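Local atomic coordinates of dehydratase, IlvD/Edd family (Caulobacter crescentus, PDB entry 5OYN), a protein that catalyses the dehydration of D-xylonate to 2-dehydro-3-deoxy-D-arabinonate, and of D-gluconate with similar efficiency, using a [2Fe-2S] cluster and magnesium. Residues A[55-63]-A[73-84]; A[311-319]-A[341-350]. All coordinates share one frame; numbering follows the deposited sequence.

Overall arrangement
Both contacts belong to the N-terminal dehydratase region of this IlvD/Edd enzyme, yet they are separate: their centres lie 33 Å apart, the nearest atoms about 19 Å, and the chain closes interaction 1 before it opens interaction 2. Interaction 1 (55-63 with 73-84) packs a strand of the four-stranded parallel sheet against the helix that follows it. Its T62 end approaches the cofactor, with the T62 side chain about 7 Å from that of the cluster ligand C137 and about 10 Å from the [2Fe-2S] cluster. Interaction 2 (311-319 with 341-350) joins a loop to a helix away from the cluster and magnesium sites.

Interaction 1 of 2, residues A[55-63]-A[73-84]; sequences PIIGIAQTG and HLDLVQRVRDGI
The beta-alpha-beta unit formed by strand 56-61, helix 73-87 and strand 90-95 brings I57, I59 and Q61 against the helix. The axes of strand 56-61 and helix 73-84 run nearly antiparallel (170°), 10.1 Å apart at closest approach, as expected where a helix returns over a parallel sheet. At the apolar end, the I57 and I84 side chains overlap alongside while pointing opposite ways, I57 CG2 lying 3.5 Å from I84 CD1. I59 meets V80 tip to tip, its CD1 3.6 Å from V80 CG1; nearer the helix start, V77 CG2 lies 4.1 Å from I59 CG2, a looser contact.

The other end is polar. Q61 CG lies anti to the backbone N (chi1 178°) and the chain bends at chi2, which carries the amide to the first turn of the helix. There OE1 accepts a bond from G63 N, while NE2 has two acceptors, OE1 of E93 on strand 90-95 and H73 O. From the helix itself, R81 and D82 form salt bridges with D82 and R81 of the second subunit. H73 O takes two donors from opposite faces of its carbonyl plane: V77 N, and Q61 NE2 at 2.9 Å with an N-H...O angle of 165°.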
loop_
_atom_site.group_PDB
_atom_site.type_symbol
_atom_site.label_atom_id
_atom_site.label_comp_id
_atom_site.label_asym_id
_atom_site.label_seq_id
_atom_site.Cartn_x
_atom_site.Cartn_y
_atom_site.Cartn_z
ATOM N N PRO A 55 -17.995 13.029 -12.308
ATOM C CA PRO A 55 -18.171 13.479 -10.921
ATOM C C PRO A 55 -17.022 13.037 -10.022
ATOM O O PRO A 55 -16.511 11.916 -10.116
ATOM C CB PRO A 55 -19.494 12.833 -10.497
ATOM C CG PRO A 55 -19.598 11.609 -11.347
ATOM C CD PRO A 55 -18.810 11.840 -12.619
ATOM N N ILE A 56 -16.600 13.956 -9.161
ATOM C CA ILE A 56 -15.618 13.654 -8.128
ATOM C C ILE A 56 -16.348 12.902 -7.027
ATOM O O ILE A 56 -17.217 13.468 -6.357
ATOM C CB ILE A 56 -14.962 14.923 -7.576
ATOM C CG1 ILE A 56 -14.411 15.802 -8.704
ATOM C CG2 ILE A 56 -13.877 14.545 -6.605
ATOM C CD1 ILE A 56 -13.634 15.049 -9.786
ATOM N N ILE A 57 -16.001 11.631 -6.834
ATOM C CA ILE A 57 -16.596 10.800 -5.793
ATOM C C ILE A 57 -15.675 10.803 -4.578
ATOM O O ILE A 57 -14.586 10.234 -4.615
ATOM C CB ILE A 57 -16.850 9.370 -6.282
ATOM C CG1 ILE A 57 -17.530 9.385 -7.654
ATOM C CG2 ILE A 57 -17.692 8.622 -5.247
ATOM C CD1 ILE A 57 -19.008 9.708 -7.586
ATOM N N GLY A 58 -16.098 11.437 -3.491
ATOM C CA GLY A 58 -15.374 11.294 -2.248
ATOM C C GLY A 58 -15.555 9.905 -1.664
ATOM O O GLY A 58 -16.581 9.249 -1.856
ATOM N N ILE A 59 -14.521 9.437 -0.967
ATOM C CA ILE A 59 -14.581 8.218 -0.163
ATOM C C ILE A 59 -14.134 8.623 1.236
ATOM O O ILE A 59 -12.970 8.993 1.437
ATOM C CB ILE A 59 -13.704 7.084 -0.737
ATOM C CG1 ILE A 59 -14.057 6.809 -2.197
ATOM C CG2 ILE A 59 -13.902 5.778 0.021
ATOM C CD1 ILE A 59 -13.152 5.789 -2.846
ATOM N N ALA A 60 -15.053 8.597 2.199
ATOM C CA ALA A 60 -14.714 9.023 3.559
ATOM C C ALA A 60 -14.137 7.822 4.299
ATOM O O ALA A 60 -14.873 6.953 4.778
ATOM C CB ALA A 60 -15.916 9.618 4.275
ATOM N N GLN A 61 -12.802 7.781 4.369
ATOM C CA GLN A 61 -12.064 6.668 4.951
ATOM C C GLN A 61 -12.112 6.726 6.467
ATOM O O GLN A 61 -11.757 7.742 7.072
ATOM C CB GLN A 61 -10.612 6.702 4.488
ATOM C CG GLN A 61 -9.766 5.606 5.091
ATOM C CD GLN A 61 -10.256 4.228 4.697
ATOM O OE1 GLN A 61 -11.131 3.666 5.352
ATOM N NE2 GLN A 61 -9.707 3.683 3.610
ATOM N N THR A 62 -12.518 5.626 7.087
ATOM C CA THR A 62 -12.556 5.568 8.536
ATOM C C THR A 62 -11.554 4.593 9.126
ATOM O O THR A 62 -11.310 4.640 10.339
ATOM C CB THR A 62 -13.966 5.205 9.016
ATOM O OG1 THR A 62 -14.379 3.965 8.420
ATOM C CG2 THR A 62 -14.946 6.339 8.666
ATOM N N GLY A 63 -10.951 3.738 8.304
ATOM C CA GLY A 63 -10.010 2.761 8.815
ATOM C C GLY A 63 -8.654 3.386 9.064
ATOM O O GLY A 63 -8.220 4.280 8.341
ATOM N N HIS A 73 -11.269 -1.211 5.735
ATOM C CA HIS A 73 -11.470 -0.282 4.639
ATOM C C HIS A 73 -10.162 0.202 4.035
ATOM O O HIS A 73 -10.195 0.848 2.990
ATOM C CB HIS A 73 -12.308 0.902 5.109
ATOM C CG HIS A 73 -13.736 0.556 5.390
ATOM N ND1 HIS A 73 -14.652 0.324 4.389
ATOM C CD2 HIS A 73 -14.403 0.393 6.558
ATOM C CE1 HIS A 73 -15.827 0.045 4.926
ATOM N NE2 HIS A 73 -15.703 0.079 6.242
ATOM N N LEU A 74 -9.013 -0.086 4.647
ATOM C CA LEU A 74 -7.757 0.257 3.985
ATOM C C LEU A 74 -7.502 -0.650 2.789
ATOM O O LEU A 74 -6.968 -0.194 1.770
ATOM C CB LEU A 74 -6.599 0.193 4.978
ATOM C CG LEU A 74 -6.653 1.282 6.058
ATOM C CD1 LEU A 74 -5.476 1.183 7.023
ATOM C CD2 LEU A 74 -6.735 2.675 5.438
ATOM N N ASP A 75 -7.905 -1.922 2.872
ATOM C CA ASP A 75 -7.828 -2.804 1.715
ATOM C C ASP A 75 -9.062 -2.703 0.821
ATOM O O ASP A 75 -8.929 -2.815 -0.406
ATOM C CB ASP A 75 -7.599 -4.257 2.165
ATOM C CG ASP A 75 -7.085 -5.172 1.020
ATOM O OD1 ASP A 75 -5.965 -5.756 1.146
ATOM O OD2 ASP A 75 -7.815 -5.323 0.006
ATOM N N LEU A 76 -10.257 -2.447 1.385
ATOM C CA LEU A 76 -11.448 -2.383 0.540
ATOM C C LEU A 76 -11.519 -1.107 -0.272
ATOM O O LEU A 76 -12.201 -1.089 -1.301
ATOM C CB LEU A 76 -12.730 -2.477 1.352
ATOM C CG LEU A 76 -13.036 -3.697 2.189
ATOM C CD1 LEU A 76 -14.313 -3.384 2.967
ATOM C CD2 LEU A 76 -13.201 -4.902 1.303
ATOM N N VAL A 77 -10.859 -0.037 0.179
ATOM C CA VAL A 77 -10.951 1.231 -0.533
ATOM C C VAL A 77 -10.550 1.056 -1.987
ATOM O O VAL A 77 -11.110 1.713 -2.868
ATOM C CB VAL A 77 -10.095 2.303 0.166
ATOM C CG1 VAL A 77 -8.591 1.981 0.041
ATOM C CG2 VAL A 77 -10.419 3.673 -0.399
ATOM N N GLN A 78 -9.605 0.146 -2.268
ATOM C CA GLN A 78 -9.179 -0.105 -3.644
ATOM C C GLN A 78 -10.315 -0.657 -4.497
ATOM O O GLN A 78 -10.427 -0.322 -5.682
ATOM C CB GLN A 78 -7.990 -1.073 -3.667
ATOM C CG GLN A 78 -7.056 -0.908 -4.880
ATOM C CD GLN A 78 -6.963 0.548 -5.396
ATOM O OE1 GLN A 78 -7.301 0.837 -6.564
ATOM N NE2 GLN A 78 -6.501 1.467 -4.523
ATOM N N ARG A 79 -11.142 -1.536 -3.926
ATOM C CA ARG A 79 -12.303 -2.045 -4.644
ATOM C C ARG A 79 -13.292 -0.924 -4.936
ATOM O O ARG A 79 -13.888 -0.868 -6.018
ATOM C CB ARG A 79 -12.978 -3.151 -3.826
ATOM C CG ARG A 79 -12.278 -4.501 -3.849
ATOM C CD ARG A 79 -11.720 -4.771 -5.218
ATOM N NE ARG A 79 -12.692 -5.452 -6.048
ATOM C CZ ARG A 79 -12.707 -5.387 -7.375
ATOM N NH1 ARG A 79 -11.784 -4.676 -8.028
ATOM N NH2 ARG A 79 -13.643 -6.044 -8.052
ATOM N N VAL A 80 -13.485 -0.022 -3.976
ATOM C CA VAL A 80 -14.378 1.108 -4.198
ATOM C C VAL A 80 -13.869 1.970 -5.337
ATOM O O VAL A 80 -14.648 2.408 -6.191
ATOM C CB VAL A 80 -14.532 1.934 -2.915
ATOM C CG1 VAL A 80 -15.482 3.087 -3.157
ATOM C CG2 VAL A 80 -15.002 1.063 -1.813
ATOM N N ARG A 81 -12.562 2.262 -5.341
ATOM C CA ARG A 81 -11.954 3.034 -6.428
ATOM C C ARG A 81 -12.198 2.362 -7.769
ATOM O O ARG A 81 -12.521 3.027 -8.761
ATOM C CB ARG A 81 -10.445 3.207 -6.188
ATOM C CG ARG A 81 -10.113 4.274 -5.159
ATOM C CD ARG A 81 -8.623 4.600 -5.074
ATOM N NE ARG A 81 -8.236 5.592 -6.079
ATOM C CZ ARG A 81 -7.696 5.289 -7.269
ATOM N NH1 ARG A 81 -7.465 4.020 -7.615
ATOM N NH2 ARG A 81 -7.371 6.260 -8.117
ATOM N N ASP A 82 -12.077 1.038 -7.809
ATOM C CA ASP A 82 -12.266 0.335 -9.066
ATOM C C ASP A 82 -13.713 0.435 -9.521
ATOM O O ASP A 82 -13.979 0.617 -10.713
ATOM C CB ASP A 82 -11.812 -1.124 -8.924
ATOM C CG ASP A 82 -10.280 -1.278 -8.982
ATOM O OD1 ASP A 82 -9.544 -0.259 -9.107
ATOM O OD2 ASP A 82 -9.808 -2.431 -8.904
ATOM N N GLY A 83 -14.662 0.349 -8.583
ATOM C CA GLY A 83 -16.060 0.500 -8.949
ATOM C C GLY A 83 -16.343 1.864 -9.545
ATOM O O GLY A 83 -16.911 1.975 -10.633
ATOM N N ILE A 84 -15.929 2.921 -8.839
ATOM C CA ILE A 84 -16.101 4.291 -9.309
ATOM C C ILE A 84 -15.527 4.481 -10.707
ATOM O O ILE A 84 -16.135 5.139 -11.559
ATOM C CB ILE A 84 -15.451 5.261 -8.315
ATOM C CG1 ILE A 84 -16.160 5.196 -6.965
ATOM C CG2 ILE A 84 -15.371 6.665 -8.908
ATOM C CD1 ILE A 84 -15.428 5.969 -5.872
#

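Interaction 2 of 2, residues A[311-319]-A[341-350]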
loop_
_atom_site.group_PDB
_atom_site.type_symbol
_atom_site.label_atom_id
_atom_site.label_comp_id
_atom_site.label_asym_id
_atom_site.label_seq_id
_atom_site.Cartn_x
_atom_site.Cartn_y
_atom_site.Cartn_z
ATOM N N ALA A 311 -44.524 1.751 18.990
ATOM C CA ALA A 311 -45.055 1.060 17.821
ATOM C C ALA A 311 -44.408 -0.309 17.618
ATOM O O ALA A 311 -45.095 -1.286 17.287
ATOM C CB ALA A 311 -44.848 1.935 16.585
ATOM N N ALA A 312 -43.089 -0.399 17.835
ATOM C CA ALA A 312 -42.294 -1.576 17.510
ATOM C C ALA A 312 -42.079 -2.528 18.685
ATOM O O ALA A 312 -41.446 -3.570 18.503
ATOM C CB ALA A 312 -40.937 -1.138 16.954
ATOM N N TYR A 313 -42.597 -2.217 19.875
ATOM C CA TYR A 313 -42.362 -3.080 21.036
ATOM C C TYR A 313 -42.816 -4.524 20.792
ATOM O O TYR A 313 -42.140 -5.472 21.216
ATOM C CB TYR A 313 -43.063 -2.501 22.269
ATOM C CG TYR A 313 -42.946 -3.365 23.512
ATOM C CD1 TYR A 313 -41.699 -3.774 23.981
ATOM C CD2 TYR A 313 -44.079 -3.769 24.217
ATOM C CE1 TYR A 313 -41.585 -4.557 25.112
ATOM C CE2 TYR A 313 -43.974 -4.562 25.347
ATOM C CZ TYR A 313 -42.725 -4.948 25.792
ATOM O OH TYR A 313 -42.598 -5.735 26.913
ATOM N N ASP A 314 -43.958 -4.719 20.128
ATOM C CA ASP A 314 -44.519 -6.055 19.952
ATOM C C ASP A 314 -43.982 -6.765 18.713
ATOM O O ASP A 314 -44.674 -7.632 18.155
ATOM C CB ASP A 314 -46.047 -5.993 19.903
ATOM C CG ASP A 314 -46.570 -5.249 18.679
ATOM O OD1 ASP A 314 -45.756 -4.668 17.915
ATOM O OD2 ASP A 314 -47.811 -5.241 18.487
ATOM N N ILE A 315 -42.790 -6.395 18.259
ATOM C CA ILE A 315 -42.082 -7.172 17.239
ATOM C C ILE A 315 -41.371 -8.336 17.924
ATOM O O ILE A 315 -40.648 -8.114 18.912
ATOM C CB ILE A 315 -41.087 -6.293 16.496
ATOM C CG1 ILE A 315 -41.785 -5.060 15.902
ATOM C CG2 ILE A 315 -40.361 -7.115 15.431
ATOM C CD1 ILE A 315 -42.270 -5.228 14.490
ATOM N N PRO A 316 -41.548 -9.571 17.462
ATOM C CA PRO A 316 -40.801 -10.687 18.056
ATOM C C PRO A 316 -39.336 -10.664 17.628
ATOM O O PRO A 316 -38.958 -10.085 16.602
ATOM C CB PRO A 316 -41.513 -11.928 17.516
ATOM C CG PRO A 316 -42.129 -11.486 16.217
ATOM C CD PRO A 316 -42.381 -9.987 16.320
ATOM N N LEU A 317 -38.507 -11.303 18.450
ATOM C CA LEU A 317 -37.083 -11.457 18.176
ATOM C C LEU A 317 -36.882 -12.647 17.250
ATOM O O LEU A 317 -37.268 -13.768 17.593
ATOM C CB LEU A 317 -36.319 -11.667 19.481
ATOM C CG LEU A 317 -34.886 -12.166 19.325
ATOM C CD1 LEU A 317 -34.006 -11.073 18.720
ATOM C CD2 LEU A 317 -34.331 -12.658 20.653
ATOM N N ILE A 318 -36.274 -12.429 16.085
ATOM C CA ILE A 318 -36.145 -13.508 15.109
ATOM C C ILE A 318 -34.710 -13.866 14.741
ATOM O O ILE A 318 -34.511 -14.909 14.104
ATOM C CB ILE A 318 -36.961 -13.232 13.831
ATOM C CG1 ILE A 318 -36.700 -11.829 13.300
ATOM C CG2 ILE A 318 -38.443 -13.456 14.099
ATOM C CD1 ILE A 318 -37.258 -11.640 11.902
ATOM N N VAL A 319 -33.691 -13.095 15.124
ATOM C CA VAL A 319 -32.315 -13.462 14.789
ATOM C C VAL A 319 -31.651 -14.078 16.012
ATOM O O VAL A 319 -31.687 -13.509 17.109
ATOM C CB VAL A 319 -31.503 -12.273 14.233
ATOM C CG1 VAL A 319 -32.327 -11.483 13.237
ATOM C CG2 VAL A 319 -30.951 -11.382 15.333
ATOM N N VAL A 341 -34.122 -10.670 7.416
ATOM C CA VAL A 341 -34.924 -10.180 8.528
ATOM C C VAL A 341 -35.997 -9.232 8.013
ATOM O O VAL A 341 -37.175 -9.337 8.381
ATOM C CB VAL A 341 -34.018 -9.509 9.577
ATOM C CG1 VAL A 341 -34.810 -9.156 10.818
ATOM C CG2 VAL A 341 -32.834 -10.425 9.931
ATOM N N LEU A 342 -35.605 -8.313 7.126
ATOM C CA LEU A 342 -36.556 -7.381 6.533
ATOM C C LEU A 342 -37.653 -8.116 5.770
ATOM O O LEU A 342 -38.807 -7.675 5.751
ATOM C CB LEU A 342 -35.818 -6.400 5.616
ATOM C CG LEU A 342 -34.986 -5.374 6.388
ATOM C CD1 LEU A 342 -34.159 -4.535 5.455
ATOM C CD2 LEU A 342 -35.856 -4.487 7.298
ATOM N N TRP A 343 -37.310 -9.231 5.125
ATOM C CA TRP A 343 -38.308 -9.989 4.381
ATOM C C TRP A 343 -39.391 -10.500 5.315
ATOM O O TRP A 343 -40.587 -10.310 5.066
ATOM C CB TRP A 343 -37.628 -11.142 3.656
ATOM C CG TRP A 343 -38.522 -12.006 2.813
ATOM C CD1 TRP A 343 -38.745 -11.896 1.466
ATOM C CD2 TRP A 343 -39.265 -13.151 3.249
ATOM N NE1 TRP A 343 -39.593 -12.895 1.043
ATOM C CE2 TRP A 343 -39.928 -13.675 2.120
ATOM C CE3 TRP A 343 -39.448 -13.774 4.486
ATOM C CZ2 TRP A 343 -40.757 -14.793 2.195
ATOM C CZ3 TRP A 343 -40.274 -14.880 4.556
ATOM C CH2 TRP A 343 -40.913 -15.380 3.417
ATOM N N GLU A 344 -38.969 -11.162 6.395
ATOM C CA GLU A 344 -39.867 -11.602 7.455
ATOM C C GLU A 344 -40.837 -10.490 7.837
ATOM O O GLU A 344 -42.056 -10.686 7.835
ATOM C CB GLU A 344 -39.024 -12.050 8.655
ATOM C CG GLU A 344 -39.554 -13.209 9.466
ATOM C CD GLU A 344 -39.732 -14.503 8.678
ATOM O OE1 GLU A 344 -38.869 -14.847 7.849
ATOM O OE2 GLU A 344 -40.754 -15.192 8.906
ATOM N N LEU A 345 -40.310 -9.297 8.114
ATOM C CA LEU A 345 -41.163 -8.180 8.511
ATOM C C LEU A 345 -42.105 -7.777 7.382
ATOM O O LEU A 345 -43.320 -7.637 7.590
ATOM C CB LEU A 345 -40.303 -6.994 8.949
ATOM C CG LEU A 345 -39.690 -7.137 10.342
ATOM C CD1 LEU A 345 -38.535 -6.175 10.520
ATOM C CD2 LEU A 345 -40.744 -6.949 11.447
ATOM N N LEU A 346 -41.560 -7.593 6.177
ATOM C CA LEU A 346 -42.372 -7.180 5.036
ATOM C C LEU A 346 -43.584 -8.092 4.850
ATOM O O LEU A 346 -44.680 -7.623 4.517
ATOM C CB LEU A 346 -41.508 -7.164 3.776
ATOM C CG LEU A 346 -42.200 -6.828 2.466
ATOM C CD1 LEU A 346 -42.229 -5.325 2.306
ATOM C CD2 LEU A 346 -41.495 -7.489 1.293
ATOM N N GLN A 347 -43.409 -9.396 5.090
ATOM C CA GLN A 347 -44.504 -10.345 4.922
ATOM C C GLN A 347 -45.634 -10.122 5.930
ATOM O O GLN A 347 -46.775 -10.517 5.663
ATOM C CB GLN A 347 -43.980 -11.778 5.039
ATOM C CG GLN A 347 -42.992 -12.207 3.965
ATOM C CD GLN A 347 -43.463 -11.911 2.553
ATOM O OE1 GLN A 347 -43.302 -10.794 2.056
ATOM N NE2 GLN A 347 -44.033 -12.920 1.889
ATOM N N GLN A 348 -45.349 -9.527 7.093
ATOM C CA GLN A 348 -46.380 -9.240 8.086
ATOM C C GLN A 348 -46.827 -7.785 8.060
ATOM O O GLN A 348 -47.381 -7.300 9.052
ATOM C CB GLN A 348 -45.909 -9.582 9.500
ATOM C CG GLN A 348 -45.201 -10.884 9.618
ATOM C CD GLN A 348 -46.114 -12.031 9.363
ATOM O OE1 GLN A 348 -47.154 -12.160 10.011
ATOM N NE2 GLN A 348 -45.749 -12.880 8.411
ATOM N N GLY A 349 -46.567 -7.073 6.968
ATOM C CA GLY A 349 -47.035 -5.707 6.842
ATOM C C GLY A 349 -46.444 -4.714 7.819
ATOM O O GLY A 349 -46.967 -3.598 7.936
ATOM N N ARG A 350 -45.360 -5.071 8.519
ATOM C CA ARG A 350 -44.669 -4.135 9.400
ATOM C C ARG A 350 -43.614 -3.279 8.684
ATOM O O ARG A 350 -42.880 -2.545 9.352
ATOM C CB ARG A 350 -44.017 -4.877 10.557
ATOM C CG ARG A 350 -44.857 -5.992 11.111
ATOM C CD ARG A 350 -45.978 -5.460 11.982
ATOM N NE ARG A 350 -45.570 -4.382 12.885
ATOM C CZ ARG A 350 -45.590 -4.483 14.215
ATOM N NH1 ARG A 350 -45.973 -5.622 14.793
ATOM N NH2 ARG A 350 -45.218 -3.449 14.972
#
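The loop that leaves helix 306-312 packs against the last turns of helix 337-347, joining I315, I318 and V319 to V341, E344 and L345 of that helix and to R350 just beyond its end. The close-packed part is apolar and lies mostly toward the later residues of the loop. V319 CG1 comes within 3.5 Å of V341 CG2, the two valine side chains lying roughly perpendicular. With I318 CG1 set between the backbone N and the carbonyl carbon (chi1 49°) and the chain extended from there, CD1 is carried to the helix, 3.7 Å from V341 CG1 and equally far from the aliphatic CG of E344. The E344 carboxylate is directed elsewhere, to a salt bridge with R375 and a hydrogen bond from Y381 N. Helix 270-282 adds A282 against I315 and I318, and F332 touches both valines.

The solvent side is more open and polar, with A311 and D314 exposed and R350 partly so. A type I turn from A312 to I315, closed by the bond from I315 N to A312 O, places D314 beside the arginine. I315 links the two regions: its CD1 packs 3.8 Å from L345 CD2 and also sits over the centre of one face of the R350 guanidinium, 3.4 Å from CZ. R350, bent at chi2 and chi3, presents its edge to D314, whose carboxylate plane is turned 69° from the guanidinium. D314 and R350 form a salt bridge in which both terminal nitrogens hydrogen-bond to D314 OD1: NH2 along its syn lone pair at 3.2 Å, and NH1 from above the carboxylate plane at 3.3 Å.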